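Local coordinates for protein putative hydroxymethylglutaryl-CoA synthase (Streptococcus mutans, PDB 3SQZ) that binds coenzyme A and probably works as a hydroxymethylglutaryl-CoA synthase, an acyltransferase of the thiolase fold, at residues 118-121 and 122-126. Residues are numbered along the deposited sequence; the frame is centred on the assembly and turned at random.
Sequences QSKA and GAVYV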
loop_
_atom_site.group_PDB
_atom_site.type_symbol
_atom_site.label_atom_id
_atom_site.label_comp_id
_atom_site.label_asym_id
_atom_site.label_seq_id
_atom_site.Cartn_x
_atom_site.Cartn_y
_atom_site.Cartn_z
ATOM N N GLN A 118 13.062 -15.427 5.109
ATOM C CA GLN A 118 13.492 -15.637 3.727
ATOM C C GLN A 118 12.831 -16.856 3.092
ATOM O O GLN A 118 12.891 -17.028 1.872
ATOM C CB GLN A 118 15.012 -15.749 3.661
ATOM C CG GLN A 118 15.675 -14.453 4.083
ATOM C CD GLN A 118 15.166 -13.295 3.256
ATOM O OE1 GLN A 118 15.300 -13.303 2.032
ATOM N NE2 GLN A 118 14.555 -12.306 3.904
ATOM N N SER A 119 12.205 -17.686 3.925
ATOM C CA SER A 119 11.569 -18.924 3.479
ATOM C C SER A 119 10.064 -18.900 3.755
ATOM O O SER A 119 9.248 -19.044 2.846
ATOM C CB SER A 119 12.217 -20.126 4.174
ATOM O OG SER A 119 11.527 -21.328 3.878
ATOM N N LYS A 120 9.696 -18.734 5.017
ATOM C CA LYS A 120 8.293 -18.801 5.394
ATOM C C LYS A 120 7.555 -17.544 4.963
ATOM O O LYS A 120 7.919 -16.433 5.355
ATOM C CB LYS A 120 8.161 -19.009 6.902
ATOM C CG LYS A 120 6.719 -19.092 7.383
ATOM C CD LYS A 120 6.639 -19.561 8.830
ATOM C CE LYS A 120 5.204 -19.570 9.328
ATOM N NZ LYS A 120 5.079 -20.347 10.592
ATOM N N ALA A 121 6.505 -17.707 4.173
ATOM C CA ALA A 121 5.700 -16.565 3.758
ATOM C C ALA A 121 4.980 -15.930 4.940
ATOM O O ALA A 121 4.352 -16.625 5.738
ATOM C CB ALA A 121 4.689 -16.997 2.726
ATOM N N GLY A 122 5.009 -14.601 5.019
ATOM C CA GLY A 122 4.280 -13.903 6.066
ATOM C C GLY A 122 2.787 -14.179 5.998
ATOM O O GLY A 122 2.084 -14.105 7.010
ATOM N N ALA A 123 2.301 -14.526 4.808
ATOM C CA ALA A 123 0.902 -14.885 4.610
ATOM C C ALA A 123 0.451 -16.037 5.504
ATOM O O ALA A 123 -0.717 -16.120 5.869
ATOM C CB ALA A 123 0.647 -15.234 3.155
ATOM N N VAL A 124 1.359 -16.962 5.822
ATOM C CA VAL A 124 0.986 -18.092 6.668
ATOM C C VAL A 124 0.539 -17.605 8.051
ATOM O O VAL A 124 -0.440 -18.101 8.602
ATOM C CB VAL A 124 2.133 -19.109 6.772
ATOM C CG1 VAL A 124 1.797 -20.189 7.791
ATOM C CG2 VAL A 124 2.416 -19.721 5.399
ATOM N N TYR A 125 1.257 -16.635 8.607
ATOM C CA TYR A 125 0.872 -16.063 9.892
ATOM C C TYR A 125 -0.467 -15.354 9.819
ATOM O O TYR A 125 -1.263 -15.422 10.751
ATOM C CB TYR A 125 1.922 -15.075 10.392
ATOM C CG TYR A 125 3.254 -15.693 10.729
ATOM C CD1 TYR A 125 3.403 -16.491 11.857
ATOM C CD2 TYR A 125 4.364 -15.461 9.936
ATOM C CE1 TYR A 125 4.627 -17.042 12.184
ATOM C CE2 TYR A 125 5.587 -16.003 10.255
ATOM C CZ TYR A 125 5.717 -16.791 11.376
ATOM O OH TYR A 125 6.947 -17.318 11.675
ATOM N N VAL A 126 -0.708 -14.648 8.724
ATOM C CA VAL A 126 -1.976 -13.951 8.576
ATOM C C VAL A 126 -3.128 -14.960 8.519
ATOM O O VAL A 126 -4.159 -14.790 9.172
ATOM C CB VAL A 126 -1.971 -13.025 7.351
ATOM C CG1 VAL A 126 -3.306 -12.313 7.211
ATOM C CG2 VAL A 126 -0.834 -12.009 7.456
#
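Lys120 reaches Tyr125 because its chain stays extended from the first torsion onward, with CG opposite the backbone N (chi1 180°), while the tyrosine turns CG away from its own carbonyl carbon (chi1 -66°) and swings its ring back toward the lysine. The two side chains cross at about a right angle. CE of Lys120 lies over one face of the Tyr125 ring, displaced toward the rim on the hydroxyl side, 3.5 Å from its CZ, and makes a CH-pi contact there. NZ of Lys120 stands 4.2 Å from the centroid of the Tyr125 ring, an off-centre cation-pi contact at 34° from the ring normal, so methylene and ammonium share the same aromatic surface. Val124 flanks the lysine chain: its CG1 packs 3.8 Å from CE of Lys120.

Next to this pairing the backbone turns into the helix. The carbonyl O of Ala121 accepts a hydrogen bond from Val124 N at 3.0 Å, linking residues three apart in the first turn, and CB of Ala121 lies 4.4 Å from CG2 of Val124. Glu140 of strand 137-141 accepts a hydrogen bond from Gly122 N, and Tyr419 meets the Tyr125 ring edge-to-face. Away from the coenzyme A pocket, a loop lysine five residues before a helical tyrosine thus lays its chain over the ring, combining CH-pi and cation-pi contacts at the N-terminal end of helix 122-129, beside the mixed sheet of a thiolase fold.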